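Local coordinates for protein 6-aminohexanoate-cyclic-dimer hydrolase (Arthrobacter sp., PDB 3A2Q) that hydrolyses the cyclic dimer of 6-aminohexanoate, a by-product of nylon-6 manufacture, to the linear dimer, at residues H167-A172 / A210-F215; Y69-L74 / Y102-M107. The protein carries 1 engineered substitution. All blocks are in the same frame, centred on the assembly; numbering follows the deposited sequence.

Contact 1: H167-A172 / A210-F215. With ACA (6-aminohexanoic acid), chain C.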
loop_
_atom_site.group_PDB
_atom_site.type_symbol
_atom_site.label_atom_id
_atom_site.label_comp_id
_atom_site.label_asym_id
_atom_site.label_seq_id
_atom_site.Cartn_x
_atom_site.Cartn_y
_atom_site.Cartn_z
ATOM N N HIS A 167 -5.103 5.375 3.686
ATOM C CA HIS A 167 -4.252 5.655 2.544
ATOM C C HIS A 167 -2.847 5.093 2.760
ATOM O O HIS A 167 -2.442 4.794 3.888
ATOM C CB HIS A 167 -4.179 7.172 2.318
ATOM C CG HIS A 167 -2.925 7.627 1.638
ATOM N ND1 HIS A 167 -1.720 7.742 2.299
ATOM C CD2 HIS A 167 -2.681 7.969 0.351
ATOM C CE1 HIS A 167 -0.789 8.133 1.447
ATOM N NE2 HIS A 167 -1.346 8.279 0.257
ATOM N N GLY A 168 -2.116 4.959 1.660
ATOM C CA GLY A 168 -0.755 4.474 1.698
ATOM C C GLY A 168 -0.210 4.602 0.295
ATOM O O GLY A 168 -0.930 5.027 -0.611
ATOM N N ASN A 169 1.069 4.306 0.101
ATOM C CA ASN A 169 1.613 4.343 -1.249
ATOM C C ASN A 169 2.355 3.047 -1.486
ATOM O O ASN A 169 2.648 2.306 -0.539
ATOM C CB ASN A 169 2.487 5.572 -1.524
ATOM C CG ASN A 169 3.129 6.127 -0.287
ATOM O OD1 ASN A 169 4.013 5.504 0.298
ATOM N ND2 ASN A 169 2.692 7.320 0.120
ATOM N N ASP A 170 2.677 2.789 -2.744
ATOM C CA ASP A 170 3.257 1.515 -3.130
ATOM C C ASP A 170 4.270 1.682 -4.269
ATOM O O ASP A 170 3.892 2.011 -5.394
ATOM C CB ASP A 170 2.063 0.642 -3.563
ATOM C CG ASP A 170 2.410 -0.803 -3.774
ATOM O OD1 ASP A 170 3.393 -1.087 -4.484
ATOM O OD2 ASP A 170 1.670 -1.663 -3.241
ATOM N N ALA A 171 5.548 1.448 -3.973
ATOM C CA ALA A 171 6.610 1.567 -4.972
ATOM C C ALA A 171 7.214 0.203 -5.309
ATOM O O ALA A 171 7.795 0.020 -6.382
ATOM C CB ALA A 171 7.704 2.510 -4.471
ATOM N N ALA A 172 7.090 -0.740 -4.379
ATOM C CA ALA A 172 7.596 -2.096 -4.578
ATOM C C ALA A 172 6.648 -3.093 -3.908
ATOM O O ALA A 172 6.953 -4.279 -3.802
ATOM C CB ALA A 172 9.009 -2.230 -3.996
ATOM N N ALA A 210 6.222 4.497 -7.977
ATOM C CA ALA A 210 5.476 4.771 -6.746
ATOM C C ALA A 210 4.034 5.192 -7.046
ATOM O O ALA A 210 3.800 6.195 -7.719
ATOM C CB ALA A 210 6.180 5.854 -5.935
ATOM N N HIS A 211 3.079 4.407 -6.551
ATOM C CA HIS A 211 1.651 4.659 -6.757
ATOM C C HIS A 211 0.968 4.916 -5.418
ATOM O O HIS A 211 1.320 4.287 -4.420
ATOM C CB HIS A 211 0.926 3.423 -7.317
ATOM C CG HIS A 211 1.452 2.889 -8.613
ATOM N ND1 HIS A 211 2.764 2.500 -8.793
ATOM C CD2 HIS A 211 0.798 2.528 -9.743
ATOM C CE1 HIS A 211 2.892 1.915 -9.970
ATOM N NE2 HIS A 211 1.712 1.916 -10.566
ATOM N N GLU A 212 -0.018 5.811 -5.390
ATOM C CA GLU A 212 -0.776 6.012 -4.160
ATOM C C GLU A 212 -1.757 4.843 -4.170
ATOM O O GLU A 212 -2.252 4.455 -5.234
ATOM C CB GLU A 212 -1.544 7.342 -4.158
ATOM C CG GLU A 212 -0.648 8.570 -4.209
ATOM C CD GLU A 212 0.515 8.484 -3.233
ATOM O OE1 GLU A 212 1.676 8.523 -3.694
ATOM O OE2 GLU A 212 0.267 8.377 -2.009
ATOM N N GLY A 213 -2.027 4.280 -2.993
ATOM C CA GLY A 213 -2.912 3.132 -2.900
ATOM C C GLY A 213 -3.982 3.232 -1.832
ATOM O O GLY A 213 -4.058 4.229 -1.106
ATOM N N LEU A 214 -4.784 2.175 -1.713
ATOM C CA LEU A 214 -5.912 2.158 -0.785
ATOM C C LEU A 214 -6.032 0.899 0.060
ATOM O O LEU A 214 -5.737 -0.207 -0.408
ATOM C CB LEU A 214 -7.204 2.336 -1.584
ATOM C CG LEU A 214 -7.206 3.519 -2.555
ATOM C CD1 LEU A 214 -8.351 3.366 -3.545
ATOM C CD2 LEU A 214 -7.308 4.821 -1.776
ATOM N N PHE A 215 -6.497 1.089 1.297
ATOM C CA PHE A 215 -6.703 0.017 2.271
ATOM C C PHE A 215 -8.167 -0.008 2.698
ATOM O O PHE A 215 -8.763 1.043 2.906
ATOM C CB PHE A 215 -5.879 0.266 3.540
ATOM C CG PHE A 215 -4.425 -0.047 3.408
ATOM C CD1 PHE A 215 -3.981 -1.368 3.413
ATOM C CD2 PHE A 215 -3.491 0.977 3.318
ATOM C CE1 PHE A 215 -2.619 -1.665 3.331
ATOM C CE2 PHE A 215 -2.126 0.694 3.235
ATOM C CZ PHE A 215 -1.691 -0.628 3.243
HETATM C C ACA C . 7.777 0.920 -0.732
HETATM O O ACA C . 7.175 0.636 -1.772
HETATM C C2 ACA C . 8.602 -0.125 0.005
HETATM C C3 ACA C . 9.766 -0.662 -0.823
HETATM C C4 ACA C . 11.005 0.233 -0.747
HETATM C C5 ACA C . 11.818 0.155 -2.039
HETATM C C6 ACA C . 12.899 1.229 -2.120
HETATM N N ACA C . 12.419 2.471 -2.725
#

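Contact 2: Y69-L74 / Y102-M107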
loop_
_atom_site.group_PDB
_atom_site.type_symbol
_atom_site.label_atom_id
_atom_site.label_comp_id
_atom_site.label_asym_id
_atom_site.label_seq_id
_atom_site.Cartn_x
_atom_site.Cartn_y
_atom_site.Cartn_z
ATOM N N TYR A 69 -10.849 8.187 8.484
ATOM C CA TYR A 69 -9.851 7.506 7.664
ATOM C C TYR A 69 -8.475 7.946 8.138
ATOM O O TYR A 69 -8.336 8.980 8.795
ATOM C CB TYR A 69 -10.043 7.824 6.172
ATOM C CG TYR A 69 -9.325 9.052 5.668
ATOM C CD1 TYR A 69 -8.085 8.949 5.039
ATOM C CD2 TYR A 69 -9.895 10.319 5.795
ATOM C CE1 TYR A 69 -7.432 10.077 4.540
ATOM C CE2 TYR A 69 -9.250 11.452 5.303
ATOM C CZ TYR A 69 -8.021 11.323 4.676
ATOM O OH TYR A 69 -7.386 12.437 4.182
ATOM N N LEU A 70 -7.461 7.152 7.816
ATOM C CA LEU A 70 -6.097 7.449 8.219
ATOM C C LEU A 70 -5.187 7.691 7.019
ATOM O O LEU A 70 -5.358 7.093 5.957
ATOM C CB LEU A 70 -5.561 6.308 9.087
ATOM C CG LEU A 70 -6.236 6.219 10.458
ATOM C CD1 LEU A 70 -5.961 4.871 11.102
ATOM C CD2 LEU A 70 -5.737 7.363 11.329
ATOM N N LEU A 71 -4.211 8.568 7.218
ATOM C CA LEU A 71 -3.270 8.969 6.183
ATOM C C LEU A 71 -1.835 8.599 6.546
ATOM O O LEU A 71 -1.402 8.811 7.673
ATOM C CB LEU A 71 -3.379 10.484 5.999
ATOM C CG LEU A 71 -2.731 11.194 4.817
ATOM C CD1 LEU A 71 -3.485 10.835 3.548
ATOM C CD2 LEU A 71 -2.773 12.701 5.052
ATOM N N LYS A 72 -1.098 8.052 5.588
ATOM C CA LYS A 72 0.295 7.677 5.818
ATOM C C LYS A 72 1.100 8.971 5.906
ATOM O O LYS A 72 0.839 9.908 5.157
ATOM C CB LYS A 72 0.812 6.828 4.653
ATOM C CG LYS A 72 2.232 6.299 4.817
ATOM C CD LYS A 72 2.642 5.498 3.593
ATOM C CE LYS A 72 3.980 4.799 3.782
ATOM N NZ LYS A 72 4.421 4.088 2.541
ATOM N N ASP A 73 2.066 9.031 6.820
ATOM C CA ASP A 73 2.874 10.239 6.950
ATOM C C ASP A 73 4.028 10.220 5.958
ATOM O O ASP A 73 5.203 10.290 6.333
ATOM C CB ASP A 73 3.400 10.396 8.384
ATOM C CG ASP A 73 4.148 11.706 8.587
ATOM O OD1 ASP A 73 3.712 12.732 8.023
ATOM O OD2 ASP A 73 5.164 11.715 9.313
ATOM N N LEU A 74 3.672 10.124 4.680
ATOM C CA LEU A 74 4.640 10.094 3.592
ATOM C C LEU A 74 3.952 10.521 2.292
ATOM O O LEU A 74 2.793 10.160 2.042
ATOM C CB LEU A 74 5.202 8.680 3.420
ATOM C CG LEU A 74 6.385 8.515 2.466
ATOM C CD1 LEU A 74 7.633 9.166 3.062
ATOM C CD2 LEU A 74 6.637 7.035 2.227
ATOM N N TYR A 102 -3.924 16.750 -3.068
ATOM C CA TYR A 102 -5.190 16.551 -3.760
ATOM C C TYR A 102 -5.961 15.383 -3.144
ATOM O O TYR A 102 -7.176 15.452 -2.982
ATOM C CB TYR A 102 -4.945 16.281 -5.247
ATOM C CG TYR A 102 -4.442 17.475 -6.030
ATOM C CD1 TYR A 102 -3.428 17.329 -6.978
ATOM C CD2 TYR A 102 -4.996 18.746 -5.848
ATOM C CE1 TYR A 102 -2.976 18.412 -7.727
ATOM C CE2 TYR A 102 -4.549 19.841 -6.598
ATOM C CZ TYR A 102 -3.539 19.663 -7.537
ATOM O OH TYR A 102 -3.104 20.723 -8.311
ATOM N N PHE A 103 -5.249 14.310 -2.806
ATOM C CA PHE A 103 -5.872 13.132 -2.205
ATOM C C PHE A 103 -6.661 13.538 -0.963
ATOM O O PHE A 103 -7.817 13.152 -0.799
ATOM C CB PHE A 103 -4.803 12.103 -1.798
ATOM C CG PHE A 103 -5.370 10.793 -1.296
ATOM C CD1 PHE A 103 -5.575 9.729 -2.167
ATOM C CD2 PHE A 103 -5.709 10.631 0.045
ATOM C CE1 PHE A 103 -6.109 8.520 -1.714
ATOM C CE2 PHE A 103 -6.243 9.430 0.509
ATOM C CZ PHE A 103 -6.444 8.372 -0.372
ATOM N N VAL A 104 -6.020 14.312 -0.089
ATOM C CA VAL A 104 -6.653 14.764 1.147
ATOM C C VAL A 104 -7.888 15.622 0.888
ATOM O O VAL A 104 -8.902 15.466 1.560
ATOM C CB VAL A 104 -5.648 15.546 2.029
ATOM C CG1 VAL A 104 -6.360 16.162 3.224
ATOM C CG2 VAL A 104 -4.555 14.607 2.510
ATOM N N GLN A 105 -7.812 16.518 -0.090
ATOM C CA GLN A 105 -8.950 17.378 -0.409
ATOM C C GLN A 105 -10.124 16.555 -0.922
ATOM O O GLN A 105 -11.272 16.796 -0.546
ATOM C CB GLN A 105 -8.564 18.415 -1.464
ATOM C CG GLN A 105 -7.408 19.311 -1.066
ATOM C CD GLN A 105 -7.136 20.383 -2.100
ATOM O OE1 GLN A 105 -7.098 20.108 -3.299
ATOM N NE2 GLN A 105 -6.935 21.612 -1.642
ATOM N N ARG A 106 -9.829 15.586 -1.787
ATOM C CA ARG A 106 -10.850 14.716 -2.360
ATOM C C ARG A 106 -11.588 13.916 -1.288
ATOM O O ARG A 106 -12.805 13.754 -1.356
ATOM C CB ARG A 106 -10.221 13.746 -3.377
ATOM C CG ARG A 106 -9.878 14.357 -4.739
ATOM C CD ARG A 106 -11.130 14.864 -5.452
ATOM N NE ARG A 106 -10.889 15.148 -6.866
ATOM C CZ ARG A 106 -10.752 14.218 -7.807
ATOM N NH1 ARG A 106 -10.835 12.931 -7.493
ATOM N NH2 ARG A 106 -10.528 14.575 -9.066
ATOM N N MET A 107 -10.848 13.405 -0.309
ATOM C CA MET A 107 -11.442 12.623 0.775
ATOM C C MET A 107 -12.381 13.469 1.639
ATOM O O MET A 107 -13.481 13.030 1.994
ATOM C CB MET A 107 -10.342 12.024 1.658
ATOM C CG MET A 107 -9.557 10.882 1.006
ATOM S SD MET A 107 -10.570 9.425 0.678
ATOM C CE MET A 107 -10.509 8.623 2.299
#

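Contact 1: H167-A172 / A210-F215
His-167 and Glu-212 meet through their side chains. His-167 NE2 donates to Glu-212 OE2 at 2.8 Å, with an N-H...O angle of 156°. The imidazole and carboxylate planes are nearly coplanar, 14° apart. Glu-212 CG lies anti to its carbonyl carbon (chi1 -64°), the chain bends at chi2, which sets CD, and OE2 ends beside His-167 NE2. Asn-169 lies alongside Glu-212, and its ND2 makes a weak hydrogen bond of 3.4 Å to the same OE2. Asn-169 OD1 accepts a hydrogen bond from NZ of Lys-72, a charge relay residue by similarity. An alanine in place of Glu-212 would probably leave His-167 NE2 without its acceptor and cost Asn-169 ND2 its weak bond to OE2.

The backbones form an antiparallel ladder between strands 165-170 and 211-216, neighbours in the central mixed sheet of this amidase-family enzyme. Gly-213 N donates to Gly-168 O at 2.7 Å, while the return bond from Gly-168 N is weak. Asp-170 and His-211 form the next hydrogen-bonded pair. Asp-170 N reaches His-211 O at 2.6 Å, and His-211 N reaches Asp-170 O at 2.8 Å. The Asp-170 carboxylate turns to other partners, with a salt bridge to Arg-176 and a hydrogen bond to Asn-429.

The Phe-215 ring packs its edge against the backbone, at His-167 O and Gly-168 CA. Apolar contact is small: Ala-171 CB meets Ala-210 CB at 4.0 Å.

Past the strand end, the chain binds ligand. Ala-171 N and Ala-172 N each donate to the carboxyl-end O of 6-aminohexanoic acid, both at 2.9 Å, a double grip consistent with an oxyanion hole.

Contact 2: Y69-L74 / Y102-M107
The Tyr-69 ring carries Met-107 CE over one face. This methyl sits 3.8 Å from the ring centroid, 18° off the normal, and is a CH-pi contact. It lies nearest Tyr-69 CG, at 3.6 Å. The Met-107 chain bends at chi2 (-65°) and again at chi3 (-83°), and this second bend places CE over the ring. Met-107 SD stands farther off, 4.9 Å from the centroid, and adds a Met-aromatic contact. Met-107 CB and CG pack near Tyr-69 CZ, toward the hydroxyl end of the ring.

The Phe-103 ring takes Tyr-69 CE1 at its edge, where CE1 meets Phe-103 CE2 at 4.3 Å. Beyond these segments, Phe-103 also makes an edge-to-face contact with His-167.

Leu-71 and Val-104 cross at about a right angle. Leu-71 CD2 touches Val-104 CG2 at 3.6 Å. The other leucine methyl, CD1, reaches Phe-103 CD2 at 4.2 Å. Tyr-69 OH packs against Val-104 CA and CG2. No hydrogen bond joins the two segments, so the grip is apolar and aromatic.

Met-107 also packs on Leu-225 and Val-229 of helix 219-229. Strand 69-72 and helix 102-107 run antiparallel, and their axes come within 11.0 Å. Helix 102-110 packs on the sheet as the helix of a beta-alpha-beta crossover from strand 68-72 to its parallel neighbour, strand 113-118.

From the N terminus, strand 68-72 comes first, and contact 2 closes the loop from it to helix 102-110. Contact 1 opens only afterwards, with strand 165-170, and closes at strand 211-216. The two loops follow in series and neither nest nor cross. In space they meet, because strands 68-72 and 165-170 are neighbours in one sheet. A backbone hydrogen bond from His-167 N to Leu-70 O joins them. Contact 2 thus packs a helix on the sheet, and contact 1 adds strand 211-216 beside strand 165-170, whose C-terminal end leads into the ligand pocket. Lys-72, from residues 69-74, also bonds to Ser-150, another charge relay residue by similarity.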